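Local structure of tyrocidine synthase 2 (6TA8) at residues 66-76 / 147-158; 85-93 / 138-146. The protein is a multidomain nonribosomal peptide synthetase, represented here by a stretch of chain that contains a condensation domain. All blocks are in the same frame, centred on the assembly; numbering follows the deposited sequence.

Contact 1 (66-76 / 147-158); sequences GFDEGLVRQAF and VALFATKDGDHL
Val147 sets its CG2 methyl squarely over one face of the Phe76 ring, 3.7 Å from the ring centroid and 7° off the normal, a CH-pi contact with the methyl above the middle of the ring. The other branch, Val147 CG1, stands anti to the backbone N; it lies 3.8 Å from Phe76 CE2 and also touches Val72 CG1. That same Val72 methyl meets Leu158 CD1 tip to tip, while Leu158 CD2 lies at the edge of the Phe76 ring. Farther along, Leu158 crosses Phe67 at about a right angle: its CD2 lies over one face of the ring, and Leu158 CB touches Phe67 CE2 at 3.7 Å. Leu149 forks, CD1 toward Phe67 CD2 and CD2 toward the CB of Glu69. Phe179 of helix 169-187 packs on both Phe76 and Leu158. At the polar edge Asp156 OD2 accepts a hydrogen bond from the backbone N of Phe67, N to OD2 2.9 Å, bent (138°), on the anti side of the carboxylate and tilted out of its plane. The chain passes close there, Gly66 CA lying 3.3 Å from Asp156 OD2. Helix 69-76 runs nearly antiparallel to strand 147-152, at 163° with axes 10.5 Å apart: a helix layered on a beta hairpin, whose strands join through a type I turn at Thr152-Gly155, in the alpha/beta architecture of a condensation domain.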
loop_
_atom_site.group_PDB
_atom_site.type_symbol
_atom_site.label_atom_id
_atom_site.label_comp_id
_atom_site.label_asym_id
_atom_site.label_seq_id
_atom_site.Cartn_x
_atom_site.Cartn_y
_atom_site.Cartn_z
ATOM N N GLY A 66 6.446 18.628 -21.922
ATOM C CA GLY A 66 6.507 17.316 -22.530
ATOM C C GLY A 66 7.743 16.529 -22.129
ATOM O O GLY A 66 8.747 17.069 -21.670
ATOM N N PHE A 67 7.648 15.216 -22.309
ATOM C CA PHE A 67 8.754 14.299 -22.085
ATOM C C PHE A 67 9.424 13.948 -23.408
ATOM O O PHE A 67 8.824 14.042 -24.482
ATOM C CB PHE A 67 8.276 13.014 -21.401
ATOM C CG PHE A 67 7.767 13.214 -20.002
ATOM C CD1 PHE A 67 8.647 13.390 -18.948
ATOM C CD2 PHE A 67 6.406 13.204 -19.740
ATOM C CE1 PHE A 67 8.181 13.566 -17.658
ATOM C CE2 PHE A 67 5.934 13.379 -18.452
ATOM C CZ PHE A 67 6.822 13.561 -17.411
ATOM N N ASP A 68 10.684 13.538 -23.317
ATOM C CA ASP A 68 11.419 12.979 -24.444
ATOM C C ASP A 68 11.536 11.479 -24.225
ATOM O O ASP A 68 12.121 11.041 -23.227
ATOM C CB ASP A 68 12.799 13.622 -24.587
ATOM C CG ASP A 68 13.492 13.227 -25.878
ATOM O OD1 ASP A 68 13.037 13.664 -26.957
ATOM O OD2 ASP A 68 14.489 12.478 -25.815
ATOM N N GLU A 69 10.972 10.696 -25.148
ATOM C CA GLU A 69 10.908 9.252 -24.950
ATOM C C GLU A 69 12.302 8.640 -24.875
ATOM O O GLU A 69 12.526 7.684 -24.124
ATOM C CB GLU A 69 10.087 8.601 -26.065
ATOM C CG GLU A 69 10.606 8.853 -27.471
ATOM C CD GLU A 69 9.932 7.975 -28.507
ATOM O OE1 GLU A 69 9.160 7.076 -28.112
ATOM O OE2 GLU A 69 10.172 8.182 -29.716
ATOM N N GLY A 70 13.253 9.182 -25.640
ATOM C CA GLY A 70 14.617 8.687 -25.569
ATOM C C GLY A 70 15.243 8.877 -24.202
ATOM O O GLY A 70 16.107 8.095 -23.795
ATOM N N LEU A 71 14.814 9.909 -23.477
ATOM C CA LEU A 71 15.262 10.149 -22.110
ATOM C C LEU A 71 14.467 9.352 -21.086
ATOM O O LEU A 71 15.035 8.912 -20.078
ATOM C CB LEU A 71 15.160 11.638 -21.781
ATOM C CG LEU A 71 16.367 12.511 -22.112
ATOM C CD1 LEU A 71 16.566 12.640 -23.614
ATOM C CD2 LEU A 71 16.183 13.870 -21.485
ATOM N N VAL A 72 13.165 9.168 -21.316
ATOM C CA VAL A 72 12.358 8.335 -20.429
ATOM C C VAL A 72 12.843 6.893 -20.474
ATOM O O VAL A 72 12.943 6.222 -19.439
ATOM C CB VAL A 72 10.867 8.445 -20.804
ATOM C CG1 VAL A 72 10.024 7.479 -19.981
ATOM C CG2 VAL A 72 10.377 9.873 -20.624
ATOM N N ARG A 73 13.160 6.396 -21.671
ATOM C CA ARG A 73 13.689 5.042 -21.791
ATOM C C ARG A 73 15.054 4.924 -21.127
ATOM O O ARG A 73 15.323 3.950 -20.415
ATOM C CB ARG A 73 13.770 4.633 -23.262
ATOM C CG ARG A 73 12.420 4.528 -23.953
ATOM C CD ARG A 73 12.581 4.262 -25.440
ATOM N NE ARG A 73 13.102 2.923 -25.699
ATOM C CZ ARG A 73 12.342 1.867 -25.964
ATOM N NH1 ARG A 73 11.022 1.992 -26.006
ATOM N NH2 ARG A 73 12.899 0.684 -26.186
ATOM N N GLN A 74 15.930 5.910 -21.345
ATOM C CA GLN A 74 17.251 5.877 -20.727
ATOM C C GLN A 74 17.161 5.943 -19.209
ATOM O O GLN A 74 17.990 5.347 -18.511
ATOM C CB GLN A 74 18.110 7.026 -21.258
ATOM C CG GLN A 74 19.598 6.862 -20.997
ATOM C CD GLN A 74 20.428 7.962 -21.631
ATOM O OE1 GLN A 74 19.942 9.070 -21.859
ATOM N NE2 GLN A 74 21.689 7.659 -21.919
ATOM N N ALA A 75 16.166 6.656 -18.680
ATOM C CA ALA A 75 15.986 6.715 -17.234
ATOM C C ALA A 75 15.509 5.377 -16.686
ATOM O O ALA A 75 16.042 4.876 -15.689
ATOM C CB ALA A 75 15.002 7.829 -16.873
ATOM N N PHE A 76 14.507 4.774 -17.332
ATOM C CA PHE A 76 13.971 3.509 -16.842
ATOM C C PHE A 76 14.934 2.353 -17.083
ATOM O O PHE A 76 14.947 1.391 -16.305
ATOM C CB PHE A 76 12.616 3.225 -17.491
ATOM C CG PHE A 76 11.465 3.901 -16.800
ATOM C CD1 PHE A 76 10.886 3.335 -15.676
ATOM C CD2 PHE A 76 10.970 5.107 -17.268
ATOM C CE1 PHE A 76 9.830 3.956 -15.035
ATOM C CE2 PHE A 76 9.915 5.732 -16.632
ATOM C CZ PHE A 76 9.344 5.156 -15.514
ATOM N N VAL A 147 5.524 1.267 -18.974
ATOM C CA VAL A 147 5.630 2.718 -19.075
ATOM C C VAL A 147 4.905 3.164 -20.336
ATOM O O VAL A 147 5.165 2.639 -21.425
ATOM C CB VAL A 147 7.099 3.182 -19.093
ATOM C CG1 VAL A 147 7.177 4.698 -19.028
ATOM C CG2 VAL A 147 7.867 2.555 -17.938
ATOM N N ALA A 148 3.998 4.127 -20.190
ATOM C CA ALA A 148 3.197 4.620 -21.302
ATOM C C ALA A 148 3.284 6.136 -21.356
ATOM O O ALA A 148 3.073 6.810 -20.343
ATOM C CB ALA A 148 1.737 4.179 -21.173
ATOM N N LEU A 149 3.591 6.666 -22.536
ATOM C CA LEU A 149 3.702 8.102 -22.758
ATOM C C LEU A 149 2.564 8.547 -23.667
ATOM O O LEU A 149 2.444 8.065 -24.799
ATOM C CB LEU A 149 5.056 8.456 -23.372
ATOM C CG LEU A 149 5.261 9.917 -23.780
ATOM C CD1 LEU A 149 5.105 10.840 -22.579
ATOM C CD2 LEU A 149 6.622 10.104 -24.431
ATOM N N PHE A 150 1.732 9.458 -23.170
ATOM C CA PHE A 150 0.600 9.997 -23.917
ATOM C C PHE A 150 0.877 11.466 -24.213
ATOM O O PHE A 150 0.807 12.310 -23.313
ATOM C CB PHE A 150 -0.703 9.831 -23.136
ATOM C CG PHE A 150 -0.993 8.413 -22.731
ATOM C CD1 PHE A 150 -1.662 7.556 -23.589
ATOM C CD2 PHE A 150 -0.601 7.940 -21.489
ATOM C CE1 PHE A 150 -1.932 6.253 -23.218
ATOM C CE2 PHE A 150 -0.869 6.638 -21.113
ATOM C CZ PHE A 150 -1.534 5.794 -21.978
ATOM N N ALA A 151 1.188 11.767 -25.470
ATOM C CA ALA A 151 1.482 13.131 -25.893
ATOM C C ALA A 151 0.214 13.778 -26.436
ATOM O O ALA A 151 -0.348 13.313 -27.433
ATOM C CB ALA A 151 2.586 13.142 -26.950
ATOM N N THR A 152 -0.232 14.844 -25.783
ATOM C CA THR A 152 -1.398 15.608 -26.207
ATOM C C THR A 152 -0.983 17.043 -26.514
ATOM O O THR A 152 0.194 17.404 -26.447
ATOM C CB THR A 152 -2.498 15.575 -25.139
ATOM O OG1 THR A 152 -1.971 16.037 -23.890
ATOM C CG2 THR A 152 -3.036 14.162 -24.971
ATOM N N LYS A 153 -1.973 17.871 -26.856
ATOM C CA LYS A 153 -1.692 19.258 -27.202
ATOM C C LYS A 153 -1.379 20.110 -25.979
ATOM O O LYS A 153 -0.819 21.201 -26.129
ATOM C CB LYS A 153 -2.872 19.858 -27.967
ATOM C CG LYS A 153 -4.205 19.731 -27.247
ATOM C CD LYS A 153 -5.361 20.163 -28.137
ATOM C CE LYS A 153 -6.697 19.977 -27.435
ATOM N NZ LYS A 153 -7.838 20.335 -28.320
ATOM N N ASP A 154 -1.721 19.640 -24.779
ATOM C CA ASP A 154 -1.509 20.392 -23.549
ATOM C C ASP A 154 -0.453 19.746 -22.655
ATOM O O ASP A 154 -0.536 19.833 -21.428
ATOM C CB ASP A 154 -2.824 20.550 -22.788
ATOM C CG ASP A 154 -3.524 19.226 -22.549
ATOM O OD1 ASP A 154 -3.127 18.218 -23.171
ATOM O OD2 ASP A 154 -4.473 19.193 -21.737
ATOM N N GLY A 155 0.539 19.101 -23.252
ATOM C CA GLY A 155 1.616 18.464 -22.521
ATOM C C GLY A 155 1.682 16.978 -22.805
ATOM O O GLY A 155 1.035 16.457 -23.718
ATOM N N ASP A 156 2.485 16.287 -21.999
ATOM C CA ASP A 156 2.692 14.851 -22.123
ATOM C C ASP A 156 2.338 14.171 -20.808
ATOM O O ASP A 156 2.762 14.623 -19.739
ATOM C CB ASP A 156 4.140 14.530 -22.507
ATOM C CG ASP A 156 4.463 14.912 -23.939
ATOM O OD1 ASP A 156 3.553 15.376 -24.656
ATOM O OD2 ASP A 156 5.632 14.745 -24.349
ATOM N N HIS A 157 1.565 13.092 -20.892
ATOM C CA HIS A 157 1.201 12.289 -19.733
ATOM C C HIS A 157 2.013 11.001 -19.742
ATOM O O HIS A 157 2.138 10.349 -20.783
ATOM C CB HIS A 157 -0.295 11.972 -19.733
ATOM C CG HIS A 157 -1.171 13.186 -19.718
ATOM N ND1 HIS A 157 -1.547 13.818 -18.553
ATOM C CD2 HIS A 157 -1.749 13.882 -20.726
ATOM C CE1 HIS A 157 -2.317 14.852 -18.843
ATOM N NE2 HIS A 157 -2.456 14.912 -20.155
ATOM N N LEU A 158 2.563 10.638 -18.585
ATOM C CA LEU A 158 3.408 9.456 -18.449
ATOM C C LEU A 158 2.786 8.523 -17.418
ATOM O O LEU A 158 2.699 8.868 -16.234
ATOM C CB LEU A 158 4.831 9.841 -18.052
ATOM C CG LEU A 158 5.859 8.708 -18.098
ATOM C CD1 LEU A 158 6.065 8.227 -19.526
ATOM C CD2 LEU A 158 7.177 9.146 -17.478
#

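Contact 2 (85-93 / 138-146); sequences ALRMVYKQE and DLEHGPLVH
Tyr90 and Leu144 both hold CG anti to their carbonyl carbons (chi1 -65° and -60°), and from these positions the tyrosine ring and the leucine branches cross at about a right angle. Leu144 CD1 reaches the ring at its edge, near the ring plane, 4.0 Å from Tyr90 CE1. The same methyl also sits 3.3 Å from the backbone O of Met88. Leu139 CD2 comes to the ring obliquely, 3.6 Å from Tyr90 CD1; the far end of the ring carries OH, which makes a weak hydrogen bond to Leu165 O.

The backbones are tied by one hydrogen bond, Tyr90 N to Leu139 O, 2.8 Å long and straight (163°). Next to it Glu140 CA offers its hydrogen to Tyr90 O at 3.1 Å. Strand 88-91 is an outer strand of a small antiparallel sheet, pairing with strand 98-101; segment 138-144 meets it as a loop leading into strand 145-152 of the larger sheet, so the contact bridges two sheets of the condensation domain.

Val89 lays CG1 against the peptide between His141 and Gly142, 3.5 Å from His141 C. The loop is braced from within: His141 ND1 donates to Asp138 OD2 on its syn lone pair, nearly in the imidazole plane, while Glu140 CG lies over one face of that imidazole, offset toward the rim. Lys91 crosses Glu140 at about a right angle, carbon against carbon. Its bent chain brings NZ near Glu140 O, whereas the carboxylate OE1 remains 4.6 Å from NZ, an opposite charge that may still steady the ammonium close to Arg102. At the other end Leu86 CB packs on Val145 CG2, with Ile79 and Val80 of helix 69-82 also against Leu86.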
loop_
_atom_site.group_PDB
_atom_site.type_symbol
_atom_site.label_atom_id
_atom_site.label_comp_id
_atom_site.label_asym_id
_atom_site.label_seq_id
_atom_site.Cartn_x
_atom_site.Cartn_y
_atom_site.Cartn_z
ATOM N N ALA A 85 14.681 -5.652 -7.825
ATOM C CA ALA A 85 13.383 -6.282 -7.610
ATOM C C ALA A 85 12.427 -6.067 -8.778
ATOM O O ALA A 85 11.493 -6.858 -8.947
ATOM C CB ALA A 85 12.747 -5.761 -6.322
ATOM N N LEU A 86 12.636 -5.024 -9.582
ATOM C CA LEU A 86 11.766 -4.757 -10.721
ATOM C C LEU A 86 12.008 -5.705 -11.888
ATOM O O LEU A 86 11.248 -5.666 -12.862
ATOM C CB LEU A 86 11.940 -3.308 -11.186
ATOM C CG LEU A 86 11.601 -2.231 -10.151
ATOM C CD1 LEU A 86 11.851 -0.837 -10.707
ATOM C CD2 LEU A 86 10.160 -2.371 -9.675
ATOM N N ARG A 87 13.038 -6.550 -11.817
ATOM C CA ARG A 87 13.312 -7.555 -12.838
ATOM C C ARG A 87 12.796 -8.934 -12.442
ATOM O O ARG A 87 13.321 -9.951 -12.907
ATOM C CB ARG A 87 14.812 -7.622 -13.128
ATOM C CG ARG A 87 15.429 -6.304 -13.550
ATOM C CD ARG A 87 16.842 -6.502 -14.068
ATOM N NE ARG A 87 17.648 -7.285 -13.137
ATOM C CZ ARG A 87 18.384 -6.761 -12.163
ATOM N NH1 ARG A 87 18.423 -5.446 -11.992
ATOM N NH2 ARG A 87 19.083 -7.549 -11.359
ATOM N N MET A 88 11.773 -8.987 -11.597
ATOM C CA MET A 88 11.290 -10.243 -11.044
ATOM C C MET A 88 10.273 -10.901 -11.969
ATOM O O MET A 88 9.503 -10.229 -12.662
ATOM C CB MET A 88 10.660 -10.016 -9.670
ATOM C CG MET A 88 10.615 -11.250 -8.784
ATOM S SD MET A 88 12.128 -11.476 -7.828
ATOM C CE MET A 88 12.308 -9.848 -7.111
ATOM N N VAL A 89 10.281 -12.236 -11.969
ATOM C CA VAL A 89 9.281 -13.042 -12.654
ATOM C C VAL A 89 8.857 -14.165 -11.716
ATOM O O VAL A 89 9.584 -14.545 -10.796
ATOM C CB VAL A 89 9.795 -13.623 -13.991
ATOM C CG1 VAL A 89 9.957 -12.518 -15.025
ATOM C CG2 VAL A 89 11.106 -14.367 -13.779
ATOM N N TYR A 90 7.660 -14.698 -11.959
ATOM C CA TYR A 90 7.057 -15.698 -11.086
ATOM C C TYR A 90 6.646 -16.904 -11.918
ATOM O O TYR A 90 5.856 -16.769 -12.856
ATOM C CB TYR A 90 5.849 -15.120 -10.343
ATOM C CG TYR A 90 6.201 -14.012 -9.375
ATOM C CD1 TYR A 90 6.439 -12.719 -9.824
ATOM C CD2 TYR A 90 6.299 -14.260 -8.013
ATOM C CE1 TYR A 90 6.765 -11.705 -8.944
ATOM C CE2 TYR A 90 6.623 -13.251 -7.125
ATOM C CZ TYR A 90 6.858 -11.978 -7.595
ATOM O OH TYR A 90 7.181 -10.973 -6.713
ATOM N N LYS A 91 7.165 -18.076 -11.567
ATOM C CA LYS A 91 6.876 -19.300 -12.297
ATOM C C LYS A 91 6.072 -20.261 -11.432
ATOM O O LYS A 91 6.267 -20.343 -10.216
ATOM C CB LYS A 91 8.167 -19.971 -12.769
ATOM C CG LYS A 91 8.876 -19.196 -13.865
ATOM C CD LYS A 91 10.250 -19.764 -14.166
ATOM C CE LYS A 91 10.578 -19.623 -15.645
ATOM N NZ LYS A 91 10.031 -18.360 -16.216
ATOM N N GLN A 92 5.163 -20.995 -12.074
ATOM C CA GLN A 92 4.298 -21.934 -11.366
ATOM C C GLN A 92 4.683 -23.377 -11.678
ATOM O O GLN A 92 3.903 -24.118 -12.285
ATOM C CB GLN A 92 2.833 -21.679 -11.728
ATOM C CG GLN A 92 1.825 -22.228 -10.731
ATOM C CD GLN A 92 0.540 -21.426 -10.714
ATOM O OE1 GLN A 92 0.244 -20.728 -9.744
ATOM N NE2 GLN A 92 -0.224 -21.509 -11.796
ATOM N N GLU A 93 5.877 -23.791 -11.261
ATOM C CA GLU A 93 6.370 -25.133 -11.544
ATOM C C GLU A 93 5.889 -26.109 -10.476
ATOM O O GLU A 93 5.995 -25.827 -9.277
ATOM C CB GLU A 93 7.898 -25.141 -11.617
ATOM C CG GLU A 93 8.486 -24.005 -12.441
ATOM C CD GLU A 93 9.430 -24.494 -13.523
ATOM O OE1 GLU A 93 9.028 -25.379 -14.308
ATOM O OE2 GLU A 93 10.570 -23.988 -13.595
ATOM N N ASP A 138 2.636 -9.615 -17.901
ATOM C CA ASP A 138 3.006 -11.024 -17.921
ATOM C C ASP A 138 3.797 -11.347 -16.659
ATOM O O ASP A 138 4.897 -10.823 -16.460
ATOM C CB ASP A 138 3.821 -11.348 -19.173
ATOM C CG ASP A 138 4.138 -12.825 -19.297
ATOM O OD1 ASP A 138 3.494 -13.638 -18.600
ATOM O OD2 ASP A 138 5.034 -13.174 -20.093
ATOM N N LEU A 139 3.238 -12.210 -15.810
ATOM C CA LEU A 139 3.882 -12.515 -14.538
ATOM C C LEU A 139 4.971 -13.573 -14.674
ATOM O O LEU A 139 5.946 -13.549 -13.915
ATOM C CB LEU A 139 2.839 -12.971 -13.516
ATOM C CG LEU A 139 2.424 -11.939 -12.468
ATOM C CD1 LEU A 139 1.378 -12.518 -11.526
ATOM C CD2 LEU A 139 3.635 -11.450 -11.693
ATOM N N GLU A 140 4.832 -14.501 -15.624
ATOM C CA GLU A 140 5.797 -15.591 -15.729
ATOM C C GLU A 140 7.050 -15.187 -16.494
ATOM O O GLU A 140 8.150 -15.640 -16.155
ATOM C CB GLU A 140 5.151 -16.811 -16.389
ATOM C CG GLU A 140 6.061 -18.032 -16.434
ATOM C CD GLU A 140 5.297 -19.334 -16.573
ATOM O OE1 GLU A 140 5.855 -20.392 -16.215
ATOM O OE2 GLU A 140 4.140 -19.302 -17.042
ATOM N N HIS A 141 6.917 -14.341 -17.515
ATOM C CA HIS A 141 8.052 -13.944 -18.332
ATOM C C HIS A 141 8.424 -12.476 -18.189
ATOM O O HIS A 141 9.495 -12.079 -18.662
ATOM C CB HIS A 141 7.771 -14.254 -19.812
ATOM C CG HIS A 141 7.144 -15.594 -20.041
ATOM N ND1 HIS A 141 5.834 -15.744 -20.443
ATOM C CD2 HIS A 141 7.647 -16.846 -19.925
ATOM C CE1 HIS A 141 5.558 -17.031 -20.565
ATOM N NE2 HIS A 141 6.641 -17.721 -20.257
ATOM N N GLY A 142 7.584 -11.665 -17.553
ATOM C CA GLY A 142 7.864 -10.259 -17.391
ATOM C C GLY A 142 7.733 -9.498 -18.694
ATOM O O GLY A 142 7.347 -10.053 -19.728
ATOM N N PRO A 143 8.055 -8.195 -18.671
ATOM C CA PRO A 143 8.468 -7.466 -17.469
ATOM C C PRO A 143 7.282 -6.956 -16.652
ATOM O O PRO A 143 6.181 -6.822 -17.183
ATOM C CB PRO A 143 9.278 -6.303 -18.037
ATOM C CG PRO A 143 8.634 -6.030 -19.353
ATOM C CD PRO A 143 8.163 -7.364 -19.883
ATOM N N LEU A 144 7.511 -6.674 -15.372
ATOM C CA LEU A 144 6.458 -6.205 -14.482
ATOM C C LEU A 144 6.273 -4.695 -14.517
ATOM O O LEU A 144 5.369 -4.182 -13.849
ATOM C CB LEU A 144 6.743 -6.654 -13.046
ATOM C CG LEU A 144 6.834 -8.163 -12.815
ATOM C CD1 LEU A 144 7.007 -8.467 -11.335
ATOM C CD2 LEU A 144 5.606 -8.863 -13.371
ATOM N N VAL A 145 7.092 -3.972 -15.277
ATOM C CA VAL A 145 7.029 -2.516 -15.355
ATOM C C VAL A 145 6.526 -2.130 -16.741
ATOM O O VAL A 145 7.129 -2.504 -17.755
ATOM C CB VAL A 145 8.394 -1.875 -15.068
ATOM C CG1 VAL A 145 8.283 -0.359 -15.091
ATOM C CG2 VAL A 145 8.935 -2.358 -13.731
ATOM N N HIS A 146 5.427 -1.380 -16.784
ATOM C CA HIS A 146 4.857 -0.866 -18.024
ATOM C C HIS A 146 4.887 0.655 -17.979
ATOM O O HIS A 146 4.339 1.262 -17.053
ATOM C CB HIS A 146 3.424 -1.365 -18.226
ATOM C CG HIS A 146 3.338 -2.771 -18.732
ATOM N ND1 HIS A 146 4.234 -3.752 -18.365
ATOM C CD2 HIS A 146 2.458 -3.363 -19.574
ATOM C CE1 HIS A 146 3.912 -4.885 -18.962
ATOM N NE2 HIS A 146 2.838 -4.677 -19.700
#

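Overall arrangement
Contacts 1 and 2 lie at successive levels of one strand, 145-152: the 85-93 / 138-146 contact holds its entry, and the 66-76 / 147-158 contact takes over from Val147 onward and continues into strand 155-163, its neighbour in the sheet. The two centres are about 24 Å apart, and the segments of one contact meet those of the other only where 146 joins 147. Helix 69-82 is followed in the chain by strand 88-91, and since 85-93 and 138-146 both fall between 66-76 and 147-158, contact 2 is nested within the loop that contact 1 closes. Their centres stand about 26 Å (contact 1) and 20 Å (contact 2) from the centre of the chain.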